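Local coordinates for pesticidal crystal protein Cry4Aa (Bacillus thuringiensis, PDB 2C9K) that promotes colloid-osmotic lysis of insect midgut epithelial cells after binding to them, acting as a mosquito-larvicidal toxin, at residues Thr46-Ile51 against Thr65-Ala70; Glu120-Cys125 against Tyr134-Val139. One frame throughout, in Å; residues are numbered along the deposited sequence.

Contact 1 (Thr46-Ile51 against Thr65-Ala70); sequences TWSDFI and TYISNA
I51 and I67 carry much of the packing between helix 46-58 and helix 64-74, their side chains passing alongside one another and pointing opposite ways. In each, CG1 stands anti to the carbonyl carbon (chi1 -57° in I51), which turns the CG2 methyl anti to the backbone N. The I51 CG2 methyl rests against CG1 of I67 at 3.9 Å, while CG2 of I67 lies 4.0 Å from CB of I51. The ethyl arm of I51 is extended, and its CD1 meets the CB methyl of A70 at 3.6 Å. One branched side chain thereby bridges two positions almost a turn apart on the partner helix. S48 comes close through its backbone, with its CA 4.1 Å from CG2 of I67. The CB of W47 points toward segment 65-70, but its indole runs past A70 to N71 and L74 farther along the same helix, and to Q145 of helix 140-164. The axes of the two short segments run at 138° and approach to 8.7 Å, a roughly antiparallel pairing within the helical N-terminal domain. No hydrogen bond joins the segments; cohesion rests mainly on aliphatic contacts, with I51 and A70 buried and I67 partly exposed.

Contact 2 (Glu120-Cys125 against Tyr134-Val139); sequences ELVNSC and YYNILV
Y135 reaches from helix 129-137 to the C-terminal end of helix 103-123, where its hydroxyl donates a hydrogen bond of 2.8 Å from OH to L121 O. The carbonyl oxygen lies at the edge of the phenol, in its plane, although the hydroxyl is tilted 27° from the carbonyl plane. One face of the ring meets the chain just beyond the helix: CA of C125 makes a CH-pi contact 4.1 Å from the centroid of Y135, and S124 O lies over the same face near the rim. V139 CG2 lies over the opposite face, near the rim, so the phenol is sandwiched between residues of both segments. CG of Y135 is anti to its backbone N (chi1 159°), which sends the ring out toward the other helix.

Beside it, N136 crosses V122 at about a right angle. ND2 of N136 donates to V122 O over 3.3 Å, on a lone pair of the carbonyl oxygen and within both the carbonyl and amide planes; the same ND2 also bonds C132 O, so this carboxamide is gripped from its own helix too. The methyls of L121 pack on CG1 of V139.

Farther out, the helix terminus is itself held. S124 OG bonds E120 O at 2.9 Å, and S124 centres an inverse gamma turn as the chain leaves helical geometry. E120 is anchored by a salt bridge to R76, while Y196 of helix 183-208 touches V122 and N136.

C125 then forms a disulfide with C132, on the helix that carries Y135. With the carbonyls of L121 and V122 accepting hydrogen bonds from Y135 and N136 of the next helix, this is a disulfide-linked junction between two consecutive helices of the helical N-terminal domain.

Contacts 1 and 2 follow one another along the chain, the first closing before the second opens, and both belong to the helical N-terminal domain of this three-domain toxin. Their centres lie about 10 Å apart, and the two touch directly: CG2 of I51 is 3.4 Å from L138 O, and the ring of Y66 lies against S124 and C125. Helix 64-74 does much of the joining, since it packs on helix 46-58 in contact 1 while A70, Y66 and N69 also face the junction built by contact 2. Four helices, 46-58, 64-74, 103-123 and 129-137, are thus knitted into one patch of the bundle, the domain that in this family is generally associated with pore formation.

Contact 1 (Thr46-Ile51 against Thr65-Ala70)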
loop_
_atom_site.group_PDB
_atom_site.type_symbol
_atom_site.label_atom_id
_atom_site.label_comp_id
_atom_site.label_asym_id
_atom_site.label_seq_id
_atom_site.Cartn_x
_atom_site.Cartn_y
_atom_site.Cartn_z
ATOM N N THR A 46 -13.231 7.871 17.113
ATOM C CA THR A 46 -12.401 7.358 16.036
ATOM C C THR A 46 -12.733 8.022 14.697
ATOM O O THR A 46 -11.838 8.527 14.015
ATOM C CB THR A 46 -12.552 5.820 15.909
ATOM O OG1 THR A 46 -12.183 5.201 17.148
ATOM C CG2 THR A 46 -11.646 5.276 14.814
ATOM N N TRP A 47 -14.015 8.032 14.335
ATOM C CA TRP A 47 -14.457 8.638 13.081
ATOM C C TRP A 47 -14.217 10.149 13.059
ATOM O O TRP A 47 -13.923 10.725 12.012
ATOM C CB TRP A 47 -15.938 8.333 12.852
ATOM C CG TRP A 47 -16.262 6.902 13.106
ATOM C CD1 TRP A 47 -17.264 6.423 13.885
ATOM C CD2 TRP A 47 -15.533 5.760 12.642
ATOM N NE1 TRP A 47 -17.207 5.053 13.948
ATOM C CE2 TRP A 47 -16.153 4.618 13.192
ATOM C CE3 TRP A 47 -14.413 5.588 11.814
ATOM C CZ2 TRP A 47 -15.694 3.319 12.945
ATOM C CZ3 TRP A 47 -13.954 4.292 11.566
ATOM C CH2 TRP A 47 -14.597 3.177 12.133
ATOM N N SER A 48 -14.349 10.798 14.212
ATOM C CA SER A 48 -14.103 12.233 14.285
ATOM C C SER A 48 -12.634 12.446 13.968
ATOM O O SER A 48 -12.290 13.260 13.115
ATOM C CB SER A 48 -14.402 12.771 15.679
ATOM O OG SER A 48 -15.783 12.696 15.958
ATOM N N ASP A 49 -11.769 11.704 14.654
ATOM C CA ASP A 49 -10.339 11.814 14.424
ATOM C C ASP A 49 -10.018 11.563 12.956
ATOM O O ASP A 49 -9.217 12.284 12.359
ATOM C CB ASP A 49 -9.576 10.822 15.292
ATOM C CG ASP A 49 -9.737 11.107 16.764
ATOM O OD1 ASP A 49 -9.894 12.293 17.125
ATOM O OD2 ASP A 49 -9.693 10.150 17.566
ATOM N N PHE A 50 -10.642 10.545 12.373
ATOM C CA PHE A 50 -10.400 10.240 10.970
ATOM C C PHE A 50 -10.829 11.414 10.094
ATOM O O PHE A 50 -10.101 11.823 9.196
ATOM C CB PHE A 50 -11.155 8.971 10.540
ATOM C CG PHE A 50 -10.538 7.682 11.033
ATOM C CD1 PHE A 50 -10.969 6.461 10.525
ATOM C CD2 PHE A 50 -9.550 7.686 12.019
ATOM C CE1 PHE A 50 -10.434 5.263 10.986
ATOM C CE2 PHE A 50 -9.003 6.494 12.493
ATOM C CZ PHE A 50 -9.447 5.278 11.976
ATOM N N ILE A 51 -12.007 11.963 10.369
ATOM C CA ILE A 51 -12.525 13.083 9.587
ATOM C C ILE A 51 -11.771 14.386 9.853
ATOM O O ILE A 51 -11.415 15.110 8.925
ATOM C CB ILE A 51 -14.031 13.309 9.854
ATOM C CG1 ILE A 51 -14.811 12.036 9.545
ATOM C CG2 ILE A 51 -14.552 14.434 8.978
ATOM C CD1 ILE A 51 -16.290 12.188 9.742
ATOM N N THR A 65 -21.098 19.882 12.774
ATOM C CA THR A 65 -22.268 19.057 13.070
ATOM C C THR A 65 -22.290 17.863 12.119
ATOM O O THR A 65 -22.831 16.808 12.442
ATOM C CB THR A 65 -23.583 19.853 12.910
ATOM O OG1 THR A 65 -23.671 20.379 11.582
ATOM C CG2 THR A 65 -23.631 20.993 13.896
ATOM N N TYR A 66 -21.694 18.038 10.944
ATOM C CA TYR A 66 -21.627 16.973 9.949
ATOM C C TYR A 66 -20.641 15.898 10.392
ATOM O O TYR A 66 -20.835 14.710 10.125
ATOM C CB TYR A 66 -21.172 17.534 8.600
ATOM C CG TYR A 66 -22.230 18.309 7.854
ATOM C CD1 TYR A 66 -23.290 17.656 7.227
ATOM C CD2 TYR A 66 -22.159 19.700 7.758
ATOM C CE1 TYR A 66 -24.251 18.371 6.520
ATOM C CE2 TYR A 66 -23.113 20.423 7.055
ATOM C CZ TYR A 66 -24.154 19.755 6.439
ATOM O OH TYR A 66 -25.090 20.477 5.744
ATOM N N ILE A 67 -19.586 16.330 11.071
ATOM C CA ILE A 67 -18.558 15.428 11.555
ATOM C C ILE A 67 -19.066 14.573 12.707
ATOM O O ILE A 67 -18.911 13.354 12.701
ATOM C CB ILE A 67 -17.321 16.222 12.003
ATOM C CG1 ILE A 67 -16.785 17.021 10.815
ATOM C CG2 ILE A 67 -16.255 15.284 12.540
ATOM C CD1 ILE A 67 -15.580 17.865 11.134
ATOM N N SER A 68 -19.676 15.214 13.695
ATOM C CA SER A 68 -20.207 14.492 14.848
ATOM C C SER A 68 -21.386 13.611 14.445
ATOM O O SER A 68 -21.652 12.591 15.079
ATOM C CB SER A 68 -20.651 15.468 15.941
ATOM O OG SER A 68 -21.657 16.344 15.462
ATOM N N ASN A 69 -22.097 14.002 13.396
ATOM C CA ASN A 69 -23.219 13.193 12.954
ATOM C C ASN A 69 -22.663 11.910 12.379
ATOM O O ASN A 69 -23.166 10.823 12.663
ATOM C CB ASN A 69 -24.041 13.909 11.886
ATOM C CG ASN A 69 -25.139 13.028 11.330
ATOM O OD1 ASN A 69 -25.039 12.517 10.212
ATOM N ND2 ASN A 69 -26.186 12.823 12.118
ATOM N N ALA A 70 -21.621 12.046 11.569
ATOM C CA ALA A 70 -20.977 10.895 10.951
ATOM C C ALA A 70 -20.447 9.976 12.041
ATOM O O ALA A 70 -20.583 8.759 11.961
ATOM C CB ALA A 70 -19.830 11.353 10.043
#

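Contact 2 (Glu120-Cys125 against Tyr134-Val139)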
loop_
_atom_site.group_PDB
_atom_site.type_symbol
_atom_site.label_atom_id
_atom_site.label_comp_id
_atom_site.label_asym_id
_atom_site.label_seq_id
_atom_site.Cartn_x
_atom_site.Cartn_y
_atom_site.Cartn_z
ATOM N N GLU A 120 -26.526 5.949 4.531
ATOM C CA GLU A 120 -26.884 7.030 5.448
ATOM C C GLU A 120 -25.695 7.987 5.502
ATOM O O GLU A 120 -25.823 9.183 5.227
ATOM C CB GLU A 120 -27.154 6.469 6.846
ATOM C CG GLU A 120 -27.934 7.395 7.765
ATOM C CD GLU A 120 -28.208 6.768 9.132
ATOM O OE1 GLU A 120 -28.527 5.552 9.183
ATOM O OE2 GLU A 120 -28.114 7.494 10.150
ATOM N N LEU A 121 -24.536 7.430 5.847
ATOM C CA LEU A 121 -23.298 8.188 5.944
ATOM C C LEU A 121 -23.096 9.095 4.741
ATOM O O LEU A 121 -22.964 10.310 4.885
ATOM C CB LEU A 121 -22.111 7.233 6.057
ATOM C CG LEU A 121 -20.732 7.891 6.049
ATOM C CD1 LEU A 121 -20.604 8.778 7.268
ATOM C CD2 LEU A 121 -19.650 6.831 6.035
ATOM N N VAL A 122 -23.082 8.502 3.554
ATOM C CA VAL A 122 -22.876 9.263 2.327
ATOM C C VAL A 122 -23.977 10.279 1.990
ATOM O O VAL A 122 -23.696 11.349 1.453
ATOM C CB VAL A 122 -22.686 8.309 1.120
ATOM C CG1 VAL A 122 -22.742 9.082 -0.182
ATOM C CG2 VAL A 122 -21.350 7.598 1.239
ATOM N N ASN A 123 -25.225 9.956 2.311
ATOM C CA ASN A 123 -26.313 10.864 1.987
ATOM C C ASN A 123 -26.575 11.949 3.018
ATOM O O ASN A 123 -27.402 12.830 2.798
ATOM C CB ASN A 123 -27.579 10.065 1.696
ATOM C CG ASN A 123 -27.409 9.137 0.502
ATOM O OD1 ASN A 123 -27.084 9.582 -0.601
ATOM N ND2 ASN A 123 -27.616 7.841 0.719
ATOM N N SER A 124 -25.862 11.903 4.136
ATOM C CA SER A 124 -26.029 12.924 5.166
ATOM C C SER A 124 -25.009 14.040 4.940
ATOM O O SER A 124 -24.285 14.434 5.857
ATOM C CB SER A 124 -25.844 12.312 6.558
ATOM O OG SER A 124 -26.866 11.371 6.829
ATOM N N CYS A 125 -24.968 14.553 3.714
ATOM C CA CYS A 125 -24.024 15.603 3.353
ATOM C C CYS A 125 -24.674 16.972 3.158
ATOM O O CYS A 125 -25.894 17.087 3.073
ATOM C CB CYS A 125 -23.289 15.206 2.069
ATOM S SG CYS A 125 -24.325 15.213 0.574
ATOM N N TYR A 134 -16.979 17.134 -1.001
ATOM C CA TYR A 134 -15.935 17.387 -0.021
ATOM C C TYR A 134 -16.232 16.650 1.276
ATOM O O TYR A 134 -15.318 16.154 1.931
ATOM C CB TYR A 134 -15.811 18.889 0.247
ATOM C CG TYR A 134 -14.842 19.229 1.355
ATOM C CD1 TYR A 134 -13.499 18.849 1.278
ATOM C CD2 TYR A 134 -15.267 19.913 2.491
ATOM C CE1 TYR A 134 -12.611 19.143 2.311
ATOM C CE2 TYR A 134 -14.388 20.209 3.520
ATOM C CZ TYR A 134 -13.066 19.822 3.425
ATOM O OH TYR A 134 -12.196 20.123 4.447
ATOM N N TYR A 135 -17.509 16.584 1.642
ATOM C CA TYR A 135 -17.924 15.894 2.861
ATOM C C TYR A 135 -17.688 14.386 2.760
ATOM O O TYR A 135 -17.338 13.740 3.746
ATOM C CB TYR A 135 -19.411 16.152 3.158
ATOM C CG TYR A 135 -20.030 15.113 4.081
ATOM C CD1 TYR A 135 -19.885 15.193 5.464
ATOM C CD2 TYR A 135 -20.713 14.013 3.556
ATOM C CE1 TYR A 135 -20.406 14.200 6.299
ATOM C CE2 TYR A 135 -21.232 13.023 4.377
ATOM C CZ TYR A 135 -21.077 13.119 5.745
ATOM O OH TYR A 135 -21.600 12.130 6.548
ATOM N N ASN A 136 -17.889 13.825 1.573
ATOM C CA ASN A 136 -17.704 12.394 1.401
ATOM C C ASN A 136 -16.262 11.959 1.265
ATOM O O ASN A 136 -15.928 10.832 1.611
ATOM C CB ASN A 136 -18.522 11.891 0.222
ATOM C CG ASN A 136 -19.951 11.595 0.611
ATOM O OD1 ASN A 136 -20.218 10.673 1.387
ATOM N ND2 ASN A 136 -20.882 12.384 0.089
ATOM N N ILE A 137 -15.398 12.831 0.766
ATOM C CA ILE A 137 -14.002 12.453 0.673
ATOM C C ILE A 137 -13.433 12.624 2.080
ATOM O O ILE A 137 -12.455 11.981 2.460
ATOM C CB ILE A 137 -13.202 13.354 -0.283
ATOM C CG1 ILE A 137 -12.927 14.692 0.376
ATOM C CG2 ILE A 137 -13.951 13.557 -1.571
ATOM C CD1 ILE A 137 -11.717 15.347 -0.175
ATOM N N LEU A 138 -14.070 13.504 2.844
ATOM C CA LEU A 138 -13.661 13.808 4.208
ATOM C C LEU A 138 -14.107 12.691 5.152
ATOM O O LEU A 138 -13.623 12.581 6.273
ATOM C CB LEU A 138 -14.279 15.146 4.637
ATOM C CG LEU A 138 -13.458 16.029 5.581
ATOM C CD1 LEU A 138 -12.121 16.343 4.920
ATOM C CD2 LEU A 138 -14.211 17.314 5.905
ATOM N N VAL A 139 -15.028 11.858 4.687
ATOM C CA VAL A 139 -15.548 10.755 5.485
ATOM C C VAL A 139 -15.106 9.414 4.880
ATOM O O VAL A 139 -15.353 8.349 5.455
ATOM C CB VAL A 139 -17.097 10.818 5.544
ATOM C CG1 VAL A 139 -17.643 9.668 6.332
ATOM C CG2 VAL A 139 -17.540 12.113 6.188
#